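Local atomic coordinates of nucleocapsid (Crimean-congo hemorrhagic fever virus, PDB entry 4AKL), a protein that binds single- and double-stranded RNA, probably helps package the viral genome, and displays a sequence-non-specific double-stranded DNA endonuclease activity. Residues F363-F368 / L380-I385; Q370-M375 / D445-A450. All coordinates share one frame; numbering follows the deposited sequence.

Contact 1 (F363-F368 / L380-I385); sequences FADDSF and LTAGRI
The ring of Phe-363 lies alongside the side chain of Leu-380 and reaches obliquely to the Thr-381–Ala-382 peptide, at the neck of a long loop that leaves helix 355-360 and returns to helix 385-392 in this largely helical nairovirus nucleocapsid. With CG beside the backbone N (chi1 -72°), the ring points the same way as Leu-380, and CE1 packs against Leu-380 CD2 at 3.6 Å. The Ile-385 side chain crosses that of Phe-363 at about a right angle, setting CG1 at the ring edge, 3.7 Å from Phe-363 CE1. Lys-345 and Leu-348 of helix 341-350 also pack on Phe-363, and Tyr-360 meets its ring edge-to-face, so the aromatic group is buried among helices. Beside this apolar patch the backbones join directly: Ala-364 N donates to Leu-380 O over 2.9 Å, arriving from above the carbonyl plane with a bent N-H...O angle of 142°. Asp-365 supplies the second polar tie. Its CG also stands beside its own backbone N, which brings the carboxylate to the start of the 382-385 type I turn. There both oxygens present their syn lone pairs to Ala-382 N, Asp-365 OD1 at 3.0 Å and OD2 at 3.1 Å, a bifurcated grip on one N-H that would tend to stabilise the negative charge. The opening of the turn is held from within as well, because Thr-381 OG1, set between its own backbone N and carbonyl carbon, accepts from Arg-384 N in an ST motif. A water extends the carboxylate's reach by one residue, donating to Asp-365 OD2 at 2.6 Å and accepting from Gly-383 N at 3.0 Å.

Contact 2 (Q370-M375 / D445-A450); sequences QNRIYM and DMDIVA. Unlike the reference sequence in segment 445-450: Asp-445 (reference His).
An Asx turn leading into the short 3-10 segment 372-374 forms one side of this surface contact; the other is the non-helical link before helix 450-460. In the turn, Asn-371 has CG anti to its backbone N (chi1 -169°), which lets OD1 accept from Ile-373 N at 3.0 Å, in the carbonyl plane and on a lone pair. The same amide stacks on the carboxylate of Asp-447. Their planes are 26° apart, the side chains slide past each other in opposite directions, and Asn-371 OD1 comes to 3.3 Å from Asp-447 CB. Asp-447 OD2 takes the N-H one residue earlier, that of Arg-372, at 3.0 Å and nearly straight at 175°, although the donor stands above the carboxylate plane. Two acceptors, one from each segment, thus hold successive peptide N-H groups where the 3-10 turn begins, a place at which the peptide dipoles would probably favour the negative charge of Asp-447. The Arg-372 chain, bent at chi2, crosses the carboxylate obliquely and packs CB and CD on Asp-447 OD2, each at 3.7 Å. Its guanidinium turns away: Arg-372 NE is 4.5 Å from Asp-447 OD2, which lies well out of the guanidinium plane, so the attraction is one of charge without an N-H aimed at the oxygen. Farther along, Ile-448 brings CG1 up to Arg-372 CB, and its chain crosses that of Ile-373 obliquely. Ile-373 also touches Ile-180 of helix 163-181, while its CD1 meets Ile-448 CD1 tip to tip at 3.7 Å.

Overall arrangement
From the N terminus, the chain leaves helix 355-360 and enters 363-368, runs through 370-375, and comes back at 380-385 to start helix 385-392. Contact 1 closes this loop, with 370-375 lying inside it. Contact 2 fastens the loop's middle to 445-450, the link between helices 425-440 and 450-460. The two closures therefore cross along the sequence, and their centres lie 11 Å apart. Met-375 helps join them: its CA packs against Phe-368 CZ, and its sulphur touches both Thr-381 and Arg-384. Together the contacts connect the loop between helices 355-360 and 385-392 with the C-terminal helical region.

Contact 1 (F363-F368 / L380-I385)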
loop_
_atom_site.group_PDB
_atom_site.type_symbol
_atom_site.label_atom_id
_atom_site.label_comp_id
_atom_site.label_asym_id
_atom_site.label_seq_id
_atom_site.Cartn_x
_atom_site.Cartn_y
_atom_site.Cartn_z
ATOM N N PHE A 363 -1.280 5.038 17.446
ATOM C CA PHE A 363 -2.663 4.798 17.034
ATOM C C PHE A 363 -3.424 6.047 16.686
ATOM O O PHE A 363 -3.420 7.012 17.445
ATOM C CB PHE A 363 -3.466 4.055 18.110
ATOM C CG PHE A 363 -3.097 2.605 18.291
ATOM C CD1 PHE A 363 -2.739 1.822 17.270
ATOM C CD2 PHE A 363 -3.175 2.017 19.565
ATOM C CE1 PHE A 363 -2.414 0.454 17.451
ATOM C CE2 PHE A 363 -2.846 0.691 19.753
ATOM C CZ PHE A 363 -2.473 -0.101 18.667
ATOM N N ALA A 364 -4.109 6.027 15.557
ATOM C CA ALA A 364 -4.946 7.181 15.178
ATOM C C ALA A 364 -6.461 6.944 15.316
ATOM O O ALA A 364 -7.287 7.770 14.872
ATOM C CB ALA A 364 -4.607 7.618 13.728
ATOM N N ASP A 365 -6.836 5.829 15.908
ATOM C CA ASP A 365 -8.255 5.420 15.947
ATOM C C ASP A 365 -9.211 6.502 16.434
ATOM O O ASP A 365 -10.269 6.670 15.879
ATOM C CB ASP A 365 -8.460 4.175 16.834
ATOM C CG ASP A 365 -7.583 2.982 16.364
ATOM O OD1 ASP A 365 -6.367 3.052 16.476
ATOM O OD2 ASP A 365 -8.134 2.009 15.847
ATOM N N ASP A 366 -8.822 7.221 17.459
ATOM C CA ASP A 366 -9.693 8.192 18.106
ATOM C C ASP A 366 -9.382 9.610 17.751
ATOM O O ASP A 366 -10.143 10.514 18.133
ATOM C CB ASP A 366 -9.583 8.021 19.633
ATOM C CG ASP A 366 -10.279 6.754 20.130
ATOM O OD1 ASP A 366 -11.306 6.330 19.530
ATOM O OD2 ASP A 366 -9.811 6.190 21.125
ATOM N N SER A 367 -8.281 9.825 17.025
ATOM C CA SER A 367 -7.829 11.190 16.698
ATOM C C SER A 367 -8.218 11.619 15.252
ATOM O O SER A 367 -8.480 12.791 15.015
ATOM C CB SER A 367 -6.326 11.263 16.915
ATOM O OG SER A 367 -5.682 10.260 16.092
ATOM N N PHE A 368 -8.280 10.668 14.319
ATOM C CA PHE A 368 -8.458 10.965 12.874
ATOM C C PHE A 368 -9.855 11.514 12.561
ATOM O O PHE A 368 -10.835 10.866 12.810
ATOM C CB PHE A 368 -8.113 9.710 11.986
ATOM C CG PHE A 368 -7.864 10.049 10.486
ATOM C CD1 PHE A 368 -6.685 10.595 10.077
ATOM C CD2 PHE A 368 -8.854 9.829 9.524
ATOM C CE1 PHE A 368 -6.468 10.905 8.747
ATOM C CE2 PHE A 368 -8.651 10.121 8.176
ATOM C CZ PHE A 368 -7.479 10.660 7.772
ATOM N N LEU A 380 -0.497 4.227 11.969
ATOM C CA LEU A 380 -1.008 3.058 12.668
ATOM C C LEU A 380 -2.430 3.236 13.187
ATOM O O LEU A 380 -2.847 4.331 13.505
ATOM C CB LEU A 380 -0.089 2.676 13.820
ATOM C CG LEU A 380 -0.329 1.299 14.486
ATOM C CD1 LEU A 380 -0.230 0.128 13.466
ATOM C CD2 LEU A 380 0.668 1.086 15.601
ATOM N N THR A 381 -3.154 2.131 13.227
ATOM C CA THR A 381 -4.485 2.010 13.835
ATOM C C THR A 381 -4.566 0.603 14.430
ATOM O O THR A 381 -3.724 -0.274 14.108
ATOM C CB THR A 381 -5.695 2.120 12.831
ATOM O OG1 THR A 381 -5.590 1.084 11.864
ATOM C CG2 THR A 381 -5.749 3.460 12.131
ATOM N N ALA A 382 -5.574 0.383 15.293
ATOM C CA ALA A 382 -5.810 -0.936 15.880
ATOM C C ALA A 382 -5.962 -1.961 14.745
ATOM O O ALA A 382 -5.357 -3.000 14.799
ATOM C CB ALA A 382 -7.076 -0.935 16.851
ATOM N N GLY A 383 -6.731 -1.636 13.701
ATOM C CA GLY A 383 -6.909 -2.534 12.593
ATOM C C GLY A 383 -5.623 -2.763 11.784
ATOM O O GLY A 383 -5.474 -3.818 11.196
ATOM N N ARG A 384 -4.686 -1.812 11.775
ATOM C CA ARG A 384 -3.367 -2.005 11.090
ATOM C C ARG A 384 -2.370 -2.835 11.859
ATOM O O ARG A 384 -1.363 -3.227 11.312
ATOM C CB ARG A 384 -2.815 -0.653 10.684
ATOM C CG ARG A 384 -3.543 -0.164 9.404
ATOM C CD ARG A 384 -3.171 1.245 9.048
ATOM N NE ARG A 384 -3.636 1.579 7.713
ATOM C CZ ARG A 384 -3.432 2.719 7.093
ATOM N NH1 ARG A 384 -2.732 3.718 7.669
ATOM N NH2 ARG A 384 -3.941 2.861 5.871
ATOM N N ILE A 385 -2.668 -3.187 13.120
ATOM C CA ILE A 385 -1.806 -4.072 13.876
ATOM C C ILE A 385 -1.645 -5.427 13.108
ATOM O O ILE A 385 -0.551 -6.053 13.140
ATOM C CB ILE A 385 -2.283 -4.217 15.360
ATOM C CG1 ILE A 385 -1.840 -2.976 16.199
ATOM C CG2 ILE A 385 -1.710 -5.454 16.019
ATOM C CD1 ILE A 385 -0.309 -2.877 16.597
HETATM O O HOH W 1 -8.769 0.563 13.810
#

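Contact 2 (Q370-M375 / D445-A450)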
loop_
_atom_site.group_PDB
_atom_site.type_symbol
_atom_site.label_atom_id
_atom_site.label_comp_id
_atom_site.label_asym_id
_atom_site.label_seq_id
_atom_site.Cartn_x
_atom_site.Cartn_y
_atom_site.Cartn_z
ATOM N N GLN A 370 -11.424 12.451 9.645
ATOM C CA GLN A 370 -12.063 12.274 8.332
ATOM C C GLN A 370 -12.327 10.793 8.032
ATOM O O GLN A 370 -12.038 9.915 8.848
ATOM C CB GLN A 370 -11.151 12.886 7.243
ATOM C CG GLN A 370 -10.785 14.390 7.451
ATOM C CD GLN A 370 -11.960 15.277 7.309
ATOM O OE1 GLN A 370 -12.881 14.990 6.514
ATOM N NE2 GLN A 370 -11.969 16.390 8.078
ATOM N N ASN A 371 -12.877 10.521 6.845
ATOM C CA ASN A 371 -13.047 9.142 6.388
ATOM C C ASN A 371 -11.675 8.458 6.358
ATOM O O ASN A 371 -10.745 8.975 5.784
ATOM C CB ASN A 371 -13.688 9.104 5.017
ATOM C CG ASN A 371 -14.117 7.714 4.613
ATOM O OD1 ASN A 371 -13.356 6.766 4.703
ATOM N ND2 ASN A 371 -15.333 7.595 4.160
ATOM N N ARG A 372 -11.593 7.291 6.992
ATOM C CA ARG A 372 -10.367 6.536 7.109
ATOM C C ARG A 372 -9.716 6.142 5.849
ATOM O O ARG A 372 -8.535 5.890 5.838
ATOM C CB ARG A 372 -10.614 5.238 7.902
ATOM C CG ARG A 372 -10.302 5.317 9.354
ATOM C CD ARG A 372 -10.809 6.540 9.985
ATOM N NE ARG A 372 -10.952 6.561 11.456
ATOM C CZ ARG A 372 -10.525 5.672 12.389
ATOM N NH1 ARG A 372 -9.859 4.530 12.139
ATOM N NH2 ARG A 372 -10.801 5.959 13.660
ATOM N N ILE A 373 -10.470 6.068 4.775
ATOM C CA ILE A 373 -9.904 5.743 3.502
ATOM C C ILE A 373 -8.802 6.778 3.150
ATOM O O ILE A 373 -7.849 6.483 2.387
ATOM C CB ILE A 373 -11.043 5.654 2.436
ATOM C CG1 ILE A 373 -10.605 4.899 1.172
ATOM C CG2 ILE A 373 -11.550 7.077 2.062
ATOM C CD1 ILE A 373 -10.126 3.393 1.351
ATOM N N TYR A 374 -8.916 7.987 3.702
ATOM C CA TYR A 374 -7.968 9.018 3.393
ATOM C C TYR A 374 -6.679 9.017 4.197
ATOM O O TYR A 374 -5.743 9.741 3.849
ATOM C CB TYR A 374 -8.613 10.374 3.580
ATOM C CG TYR A 374 -9.684 10.656 2.589
ATOM C CD1 TYR A 374 -9.409 10.643 1.218
ATOM C CD2 TYR A 374 -10.977 10.984 3.008
ATOM C CE1 TYR A 374 -10.386 10.925 0.276
ATOM C CE2 TYR A 374 -11.956 11.270 2.084
ATOM C CZ TYR A 374 -11.645 11.236 0.707
ATOM O OH TYR A 374 -12.607 11.514 -0.211
ATOM N N MET A 375 -6.643 8.244 5.259
ATOM C CA MET A 375 -5.490 8.202 6.154
ATOM C C MET A 375 -4.208 7.912 5.421
ATOM O O MET A 375 -4.203 7.111 4.481
ATOM C CB MET A 375 -5.703 7.112 7.215
ATOM C CG MET A 375 -4.707 7.144 8.324
ATOM S SD MET A 375 -5.118 5.938 9.621
ATOM C CE MET A 375 -6.422 6.768 10.431
ATOM N N ASP A 445 -21.828 1.439 6.096
ATOM C CA ASP A 445 -21.414 2.378 7.180
ATOM C C ASP A 445 -19.949 2.328 7.631
ATOM O O ASP A 445 -19.487 3.213 8.412
ATOM C CB ASP A 445 -22.273 2.197 8.413
ATOM C CG ASP A 445 -23.524 3.003 8.349
ATOM O OD1 ASP A 445 -24.066 3.188 7.226
ATOM O OD2 ASP A 445 -23.968 3.448 9.422
ATOM N N MET A 446 -19.223 1.320 7.178
ATOM C CA MET A 446 -17.824 1.208 7.523
ATOM C C MET A 446 -17.017 2.002 6.509
ATOM O O MET A 446 -17.252 1.880 5.324
ATOM C CB MET A 446 -17.383 -0.246 7.496
ATOM C CG MET A 446 -18.187 -1.151 8.392
ATOM S SD MET A 446 -17.617 -2.852 8.220
ATOM C CE MET A 446 -16.314 -2.886 9.453
ATOM N N ASP A 447 -16.061 2.811 6.985
ATOM C CA ASP A 447 -15.106 3.469 6.090
ATOM C C ASP A 447 -14.305 2.386 5.340
ATOM O O ASP A 447 -14.032 2.505 4.182
ATOM C CB ASP A 447 -14.125 4.369 6.875
ATOM C CG ASP A 447 -14.811 5.557 7.568
ATOM O OD1 ASP A 447 -16.043 5.709 7.398
ATOM O OD2 ASP A 447 -14.109 6.334 8.295
ATOM N N ILE A 448 -13.955 1.330 6.047
ATOM C CA ILE A 448 -13.025 0.313 5.555
ATOM C C ILE A 448 -13.570 -1.079 5.704
ATOM O O ILE A 448 -13.844 -1.500 6.842
ATOM C CB ILE A 448 -11.694 0.381 6.373
ATOM C CG1 ILE A 448 -10.923 1.674 6.063
ATOM C CG2 ILE A 448 -10.761 -0.882 6.120
ATOM C CD1 ILE A 448 -10.738 1.894 4.625
ATOM N N VAL A 449 -13.714 -1.796 4.583
ATOM C CA VAL A 449 -14.153 -3.208 4.590
ATOM C C VAL A 449 -12.913 -4.052 4.237
ATOM O O VAL A 449 -12.517 -4.100 3.060
ATOM C CB VAL A 449 -15.289 -3.421 3.631
ATOM C CG1 VAL A 449 -15.695 -4.920 3.526
ATOM C CG2 VAL A 449 -16.481 -2.603 4.075
ATOM N N ALA A 450 -12.306 -4.681 5.266
ATOM C CA ALA A 450 -11.086 -5.500 5.083
ATOM C C ALA A 450 -11.162 -6.514 3.915
ATOM O O ALA A 450 -10.242 -6.636 3.154
ATOM C CB ALA A 450 -10.732 -6.282 6.362
#